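Local coordinates for protein transmembrane oligosaccharyl transferase (PDB 3WAJ) that belongs to the STT3/AglB family of oligosaccharyl transferases, combining a GT-C-type membrane region that holds a zinc ion with a large globular C-terminal part, at residues H692-Y697 with I853-V858; Y826-N829 with K835-T838. All coordinates share one frame; numbering follows the deposited sequence.

Interaction 1 of 2, residues H692-Y697 with I853-V858; sequences HYRMIY and IYESQV
Arg694 and Glu855 illustrate how a single bidentate salt bridge can join two distant parts of a chain. The arginine stands on strand 693-698, an outermost strand of a mixed sheet; the glutamate lies in the first turn of helix 855-860, within the long peripheral region of this AglB protein.

The ionic component is an end-on grip with one bond to each carboxylate oxygen. Arg694 NH1 reaches Glu855 OE1 and Arg694 NH2 reaches Glu855 OE2, each at 2.9 Å. Both oxygens offer their syn lone pairs and lie close to the guanidinium plane; the two planes are only 11° apart, which lets both N-H groups point roughly at their oxygens. The arginine chain runs extended from CG to NE and reaches from the sheet to the helix; the glutamate bends at chi2 (73°) and meets it at about a right angle. Each partner is shared: Arg694 NH2 also pairs with Glu775 on the adjacent strand, while Glu855 OE1 accepts from Ser827 OG and OE2 from Gln859. This network fixes the rotation of both flat groups, and the guanidinium together with the helix N-terminus would be expected to favour the charged form of Glu855.

The helix start has a bond of its own: Tyr854, at the N-cap position, donates from its backbone N to Gln857 OE1 at 3.0 Å, on a lone pair in the carbonyl plane.

A loose van der Waals contact comes from Val858, one turn on from Glu855: its CG1 lies obliquely above the guanidinium, offset toward its rim, 4.2 Å from Arg694 NH1.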
ATOM      1  N   HIS A 692      20.268 -22.899  10.815  1.00 40.80           N
ATOM      2  CA  HIS A 692      18.886 -23.043  11.253  1.00 39.60           C
ATOM      3  C   HIS A 692      17.870 -22.721  10.164  1.00 41.32           C
ATOM      4  O   HIS A 692      16.692 -22.518  10.453  1.00 41.68           O
ATOM      5  CB  HIS A 692      18.635 -22.131  12.458  1.00 42.48           C
ATOM      6  CG  HIS A 692      19.531 -22.423  13.621  1.00 48.85           C
ATOM      7  ND1 HIS A 692      19.387 -23.550  14.404  1.00 51.49           N
ATOM      8  CD2 HIS A 692      20.594 -21.749  14.120  1.00 43.12           C
ATOM      9  CE1 HIS A 692      20.317 -23.551  15.342  1.00 51.76           C
ATOM     10  NE2 HIS A 692      21.064 -22.471  15.189  1.00 50.48           N
ATOM     11  N   TYR A 693      18.320 -22.662   8.914  1.00 39.33           N
ATOM     12  CA  TYR A 693      17.419 -22.356   7.800  1.00 35.25           C
ATOM     13  C   TYR A 693      17.727 -23.272   6.634  1.00 37.40           C
ATOM     14  O   TYR A 693      18.891 -23.561   6.376  1.00 39.02           O
ATOM     15  CB  TYR A 693      17.566 -20.885   7.373  1.00 32.35           C
ATOM     16  CG  TYR A 693      17.230 -19.953   8.495  1.00 33.40           C
ATOM     17  CD1 TYR A 693      15.976 -19.398   8.592  1.00 29.42           C
ATOM     18  CD2 TYR A 693      18.152 -19.672   9.490  1.00 36.34           C
ATOM     19  CE1 TYR A 693      15.644 -18.567   9.646  1.00 38.25           C
ATOM     20  CE2 TYR A 693      17.825 -18.845  10.565  1.00 34.04           C
ATOM     21  CZ  TYR A 693      16.575 -18.296  10.627  1.00 35.63           C
ATOM     22  OH  TYR A 693      16.246 -17.474  11.676  1.00 40.33           O
ATOM     23  N   ARG A 694      16.690 -23.736   5.938  1.00 40.98           N
ATOM     24  CA  ARG A 694      16.864 -24.565   4.732  1.00 41.65           C
ATOM     25  C   ARG A 694      15.883 -24.047   3.698  1.00 40.31           C
ATOM     26  O   ARG A 694      14.806 -23.555   4.059  1.00 38.68           O
ATOM     27  CB  ARG A 694      16.596 -26.057   5.030  1.00 42.50           C
ATOM     28  CG  ARG A 694      15.260 -26.347   5.739  1.00 39.68           C
ATOM     29  CD  ARG A 694      15.016 -27.831   5.855  1.00 41.99           C
ATOM     30  NE  ARG A 694      13.750 -28.179   6.503  1.00 43.01           N
ATOM     31  CZ  ARG A 694      13.378 -29.423   6.806  1.00 42.99           C
ATOM     32  NH1 ARG A 694      14.176 -30.441   6.527  1.00 45.84           N
ATOM     33  NH2 ARG A 694      12.217 -29.649   7.390  1.00 34.73           N
ATOM     34  N   MET A 695      16.240 -24.123   2.424  1.00 36.25           N
ATOM     35  CA  MET A 695      15.287 -23.751   1.390  1.00 34.13           C
ATOM     36  C   MET A 695      14.295 -24.902   1.240  1.00 34.15           C
ATOM     37  O   MET A 695      14.679 -26.071   1.336  1.00 34.67           O
ATOM     38  CB  MET A 695      16.017 -23.470   0.081  1.00 37.81           C
ATOM     39  CG  MET A 695      15.121 -23.161  -1.116  1.00 42.64           C
ATOM     40  SD  MET A 695      16.092 -22.382  -2.407  1.00 42.55           S
ATOM     41  CE  MET A 695      15.168 -22.956  -3.765  1.00 91.91           C
ATOM     42  N   ILE A 696      13.021 -24.587   1.032  1.00 32.24           N
ATOM     43  CA  ILE A 696      12.035 -25.650   0.839  1.00 36.45           C
ATOM     44  C   ILE A 696      11.309 -25.548  -0.492  1.00 38.35           C
ATOM     45  O   ILE A 696      10.702 -26.527  -0.950  1.00 41.85           O
ATOM     46  CB  ILE A 696      11.016 -25.714   1.982  1.00 32.33           C
ATOM     47  CG1 ILE A 696      10.253 -24.398   2.098  1.00 36.63           C
ATOM     48  CG2 ILE A 696      11.705 -26.054   3.285  1.00 26.46           C
ATOM     49  CD1 ILE A 696       9.232 -24.393   3.231  1.00 37.92           C
ATOM     50  N   TYR A 697      11.379 -24.363  -1.100  1.00 33.28           N
ATOM     51  CA  TYR A 697      10.687 -24.058  -2.357  1.00 32.16           C
ATOM     52  C   TYR A 697      11.233 -22.772  -2.984  1.00 29.62           C
ATOM     53  O   TYR A 697      11.546 -21.816  -2.268  1.00 30.29           O
ATOM     54  CB  TYR A 697       9.181 -23.896  -2.080  1.00 30.88           C
ATOM     55  CG  TYR A 697       8.322 -23.452  -3.258  1.00 35.76           C
ATOM     56  CD1 TYR A 697       8.232 -22.106  -3.626  1.00 32.39           C
ATOM     57  CD2 TYR A 697       7.548 -24.372  -3.966  1.00 32.78           C
ATOM     58  CE1 TYR A 697       7.417 -21.698  -4.692  1.00 33.55           C
ATOM     59  CE2 TYR A 697       6.739 -23.971  -5.025  1.00 31.82           C
ATOM     60  CZ  TYR A 697       6.679 -22.637  -5.381  1.00 34.30           C
ATOM     61  OH  TYR A 697       5.882 -22.243  -6.427  1.00 36.39           O
ATOM     62  N   ILE A 853      21.282 -37.373   7.060  1.00 64.92           N
ATOM     63  CA  ILE A 853      20.522 -36.876   8.206  1.00 63.11           C
ATOM     64  C   ILE A 853      19.037 -37.128   7.969  1.00 61.45           C
ATOM     65  O   ILE A 853      18.561 -37.014   6.836  1.00 68.36           O
ATOM     66  CB  ILE A 853      20.745 -35.356   8.398  1.00 70.15           C
ATOM     67  CG1 ILE A 853      22.226 -35.053   8.637  1.00 70.89           C
ATOM     68  CG2 ILE A 853      19.915 -34.816   9.555  1.00 66.52           C
ATOM     69  CD1 ILE A 853      22.735 -35.576   9.966  1.00 70.74           C
ATOM     70  N   TYR A 854      18.302 -37.455   9.029  1.00 57.96           N
ATOM     71  CA  TYR A 854      16.860 -37.665   8.900  1.00 58.29           C
ATOM     72  C   TYR A 854      16.039 -36.511   9.491  1.00 58.10           C
ATOM     73  O   TYR A 854      16.501 -35.780  10.387  1.00 52.34           O
ATOM     74  CB  TYR A 854      16.452 -39.054   9.439  1.00 58.94           C
ATOM     75  CG  TYR A 854      17.159 -40.148   8.677  1.00 69.33           C
ATOM     76  CD1 TYR A 854      16.667 -40.595   7.452  1.00 77.03           C
ATOM     77  CD2 TYR A 854      18.350 -40.694   9.143  1.00 71.68           C
ATOM     78  CE1 TYR A 854      17.326 -41.580   6.726  1.00 78.70           C
ATOM     79  CE2 TYR A 854      19.020 -41.681   8.421  1.00 76.68           C
ATOM     80  CZ  TYR A 854      18.502 -42.119   7.213  1.00 78.35           C
ATOM     81  OH  TYR A 854      19.152 -43.095   6.488  1.00 76.96           O
ATOM     82  N   GLU A 855      14.831 -36.349   8.953  1.00 56.71           N
ATOM     83  CA  GLU A 855      13.956 -35.234   9.281  1.00 53.14           C
ATOM     84  C   GLU A 855      13.756 -35.051  10.788  1.00 58.79           C
ATOM     85  O   GLU A 855      13.706 -33.920  11.279  1.00 60.64           O
ATOM     86  CB  GLU A 855      12.616 -35.393   8.535  1.00 45.25           C
ATOM     87  CG  GLU A 855      11.551 -34.359   8.869  1.00 45.37           C
ATOM     88  CD  GLU A 855      11.851 -32.987   8.280  1.00 57.56           C
ATOM     89  OE1 GLU A 855      12.949 -32.813   7.692  1.00 60.51           O
ATOM     90  OE2 GLU A 855      10.980 -32.087   8.398  1.00 56.99           O
ATOM     91  N   SER A 856      13.673 -36.159  11.522  1.00 63.78           N
ATOM     92  CA  SER A 856      13.387 -36.083  12.955  1.00 64.40           C
ATOM     93  C   SER A 856      14.596 -35.530  13.705  1.00 65.36           C
ATOM     94  O   SER A 856      14.446 -34.767  14.667  1.00 69.34           O
ATOM     95  CB  SER A 856      12.974 -37.447  13.512  1.00 63.66           C
ATOM     96  OG  SER A 856      14.074 -38.332  13.561  1.00 67.16           O
ATOM     97  N   GLN A 857      15.792 -35.905  13.253  1.00 57.47           N
ATOM     98  CA  GLN A 857      17.027 -35.390  13.837  1.00 58.90           C
ATOM     99  C   GLN A 857      17.117 -33.876  13.654  1.00 62.47           C
ATOM    100  O   GLN A 857      17.521 -33.150  14.559  1.00 62.99           O
ATOM    101  CB  GLN A 857      18.235 -36.079  13.202  1.00 64.00           C
ATOM    102  CG  GLN A 857      18.115 -37.604  13.162  1.00 68.34           C
ATOM    103  CD  GLN A 857      19.394 -38.295  12.718  1.00 71.48           C
ATOM    104  OE1 GLN A 857      19.729 -38.311  11.530  1.00 75.00           O
ATOM    105  NE2 GLN A 857      20.113 -38.876  13.674  1.00 69.23           N
ATOM    106  N   VAL A 858      16.719 -33.411  12.473  1.00 64.68           N
ATOM    107  CA  VAL A 858      16.668 -31.985  12.167  1.00 60.55           C
ATOM    108  C   VAL A 858      15.559 -31.256  12.935  1.00 57.65           C
ATOM    109  O   VAL A 858      15.783 -30.163  13.475  1.00 51.72           O
ATOM    110  CB  VAL A 858      16.509 -31.745  10.641  1.00 54.79           C
ATOM    111  CG1 VAL A 858      15.994 -30.339  10.345  1.00 52.20           C
ATOM    112  CG2 VAL A 858      17.819 -31.976   9.927  1.00 51.15           C
TER

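Interaction 2 of 2, residues Y826-N829 with K835-T838; sequences YSHN and KPIT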
ATOM      1  N   TYR A 826      19.484 -29.503   6.527  1.00 51.00           N
ATOM      2  CA  TYR A 826      18.862 -30.303   5.469  1.00 48.92           C
ATOM      3  C   TYR A 826      18.781 -31.779   5.858  1.00 49.13           C
ATOM      4  O   TYR A 826      19.735 -32.340   6.400  1.00 56.03           O
ATOM      5  CB  TYR A 826      19.598 -30.138   4.135  1.00 43.50           C
ATOM      6  CG  TYR A 826      19.352 -28.808   3.449  1.00 41.79           C
ATOM      7  CD1 TYR A 826      18.146 -28.552   2.794  1.00 43.16           C
ATOM      8  CD2 TYR A 826      20.329 -27.817   3.436  1.00 36.71           C
ATOM      9  CE1 TYR A 826      17.919 -27.339   2.155  1.00 41.77           C
ATOM     10  CE2 TYR A 826      20.109 -26.608   2.792  1.00 36.02           C
ATOM     11  CZ  TYR A 826      18.910 -26.380   2.159  1.00 35.15           C
ATOM     12  OH  TYR A 826      18.709 -25.181   1.536  1.00 32.89           O
ATOM     13  N   SER A 827      17.637 -32.401   5.590  1.00 46.07           N
ATOM     14  CA  SER A 827      17.481 -33.842   5.822  1.00 51.28           C
ATOM     15  C   SER A 827      17.252 -34.553   4.501  1.00 57.37           C
ATOM     16  O   SER A 827      16.962 -33.919   3.479  1.00 54.14           O
ATOM     17  CB  SER A 827      16.322 -34.139   6.770  1.00 47.77           C
ATOM     18  OG  SER A 827      15.075 -33.842   6.165  1.00 51.07           O
ATOM     19  N   HIS A 828      17.371 -35.873   4.519  1.00 63.42           N
ATOM     20  CA  HIS A 828      17.257 -36.635   3.286  1.00 65.06           C
ATOM     21  C   HIS A 828      15.891 -37.301   3.094  1.00 57.63           C
ATOM     22  O   HIS A 828      15.666 -37.991   2.103  1.00 54.89           O
ATOM     23  CB  HIS A 828      18.436 -37.603   3.146  1.00 76.02           C
ATOM     24  CG  HIS A 828      19.727 -36.905   2.828  1.00 84.06           C
ATOM     25  ND1 HIS A 828      20.537 -36.350   3.800  1.00 86.31           N
ATOM     26  CD2 HIS A 828      20.317 -36.626   1.641  1.00 80.14           C
ATOM     27  CE1 HIS A 828      21.584 -35.780   3.225  1.00 81.12           C
ATOM     28  NE2 HIS A 828      21.476 -35.935   1.917  1.00 78.99           N
ATOM     29  N   ASN A 829      14.964 -37.045   4.014  1.00 57.39           N
ATOM     30  CA  ASN A 829      13.621 -37.600   3.887  1.00 59.92           C
ATOM     31  C   ASN A 829      12.492 -36.595   4.105  1.00 68.57           C
ATOM     32  O   ASN A 829      11.352 -36.989   4.353  1.00 76.60           O
ATOM     33  CB  ASN A 829      13.440 -38.808   4.818  1.00 58.37           C
ATOM     34  CG  ASN A 829      13.748 -38.483   6.274  1.00 60.67           C
ATOM     35  OD1 ASN A 829      14.613 -37.656   6.568  1.00 66.82           O
ATOM     36  ND2 ASN A 829      13.036 -39.134   7.193  1.00 56.43           N
ATOM     37  N   LYS A 835      15.453 -30.459  -2.196  1.00 53.23           N
ATOM     38  CA  LYS A 835      16.137 -31.499  -1.413  1.00 60.46           C
ATOM     39  C   LYS A 835      17.636 -31.614  -1.687  1.00 57.74           C
ATOM     40  O   LYS A 835      18.118 -31.225  -2.756  1.00 59.35           O
ATOM     41  CB  LYS A 835      15.442 -32.881  -1.523  1.00 54.90           C
ATOM     42  CG  LYS A 835      14.970 -33.299  -2.902  1.00 62.27           C
ATOM     43  CD  LYS A 835      13.437 -33.447  -2.949  1.00 69.85           C
ATOM     44  CE  LYS A 835      12.918 -34.540  -2.013  1.00 67.16           C
ATOM     45  NZ  LYS A 835      11.435 -34.481  -1.783  1.00 59.44           N
ATOM     46  N   PRO A 836      18.385 -32.119  -0.696  1.00 47.72           N
ATOM     47  CA  PRO A 836      19.792 -32.402  -0.990  1.00 46.20           C
ATOM     48  C   PRO A 836      19.874 -33.632  -1.895  1.00 53.32           C
ATOM     49  O   PRO A 836      19.061 -34.552  -1.754  1.00 57.47           O
ATOM     50  CB  PRO A 836      20.404 -32.681   0.396  1.00 44.39           C
ATOM     51  CG  PRO A 836      19.240 -33.002   1.309  1.00 37.91           C
ATOM     52  CD  PRO A 836      18.031 -32.314   0.725  1.00 39.07           C
ATOM     53  N   ILE A 837      20.820 -33.638  -2.834  1.00 55.01           N
ATOM     54  CA  ILE A 837      20.998 -34.786  -3.725  1.00 54.80           C
ATOM     55  C   ILE A 837      22.298 -35.552  -3.472  1.00 58.14           C
ATOM     56  O   ILE A 837      22.579 -36.536  -4.151  1.00 60.98           O
ATOM     57  CB  ILE A 837      20.923 -34.407  -5.220  1.00 51.78           C
ATOM     58  CG1 ILE A 837      22.005 -33.389  -5.590  1.00 51.92           C
ATOM     59  CG2 ILE A 837      19.526 -33.917  -5.587  1.00 47.84           C
ATOM     60  CD1 ILE A 837      21.968 -32.982  -7.067  1.00 44.78           C
ATOM     61  N   THR A 838      23.092 -35.079  -2.518  1.00 60.85           N
ATOM     62  CA  THR A 838      24.235 -35.837  -2.005  1.00 57.53           C
ATOM     63  C   THR A 838      24.103 -35.882  -0.493  1.00 57.41           C
ATOM     64  O   THR A 838      23.396 -35.067   0.090  1.00 60.75           O
ATOM     65  CB  THR A 838      25.594 -35.178  -2.351  1.00 51.21           C
ATOM     66  OG1 THR A 838      25.812 -34.052  -1.491  1.00 50.67           O
ATOM     67  CG2 THR A 838      25.653 -34.741  -3.824  1.00 40.80           C
TER
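His828 lies against Pro836 and reaches Thr838, a compact example of one side chain using both a face and an edge of its ring. From CB, with CG anti to the carbonyl carbon (chi1 -72°), the imidazole is swung toward strand 835-844. One ring face then receives the proline: Pro836 CG sits 3.9 Å from the His828 ring centroid, 18° off the normal, a CH-pi contact that brings it 3.8 Å from CD2. On the ring edge, ND1 accepts a weak hydrogen bond from the backbone N of Ile853, and CE1 lies 3.7 Å from Thr838 O. At the tip, NE2 donates to that same Thr838 O at 2.8 Å, straight at 176°. The acceptor lies in the ring plane, although the donor stands well above the carbonyl plane and misses its lone pairs.

The proline is wedged from other sides as well. Its CG is 3.3 Å from Ser827 O and 4.0 Å from Tyr826 CB, and Ile799 of strand 792-800 adds further apolar contact. Tyr826 OH itself turns elsewhere, to Met695 N. Hydrogen bond and CH-pi contact thus fasten an inter-strand loop onto the following strand of the peripheral domain's antiparallel sheet.

How the interactions relate
Centred about 8 Å apart, the two contacts meet directly: the loop 826-829 of interaction 2 touches both segments of interaction 1. In sequence, interaction 2 falls entirely between those segments. Ser827 OG lies 2.8 Å from Glu855 OE1, a probable hydrogen bond. Asn829 OD1 lies 2.7 Å from Glu855 N, probably hydrogen-bonded to the helix start, and Tyr826 CE1 packs 3.4 Å from Arg694 CB. Holding this loop on strand 835-844 is therefore likely to place Ser827 beside the salt bridge. Both contacts lie in the globular C-terminal part, whereas the zinc ligands Asp47, Asp161 and His163 belong to the N-terminal region.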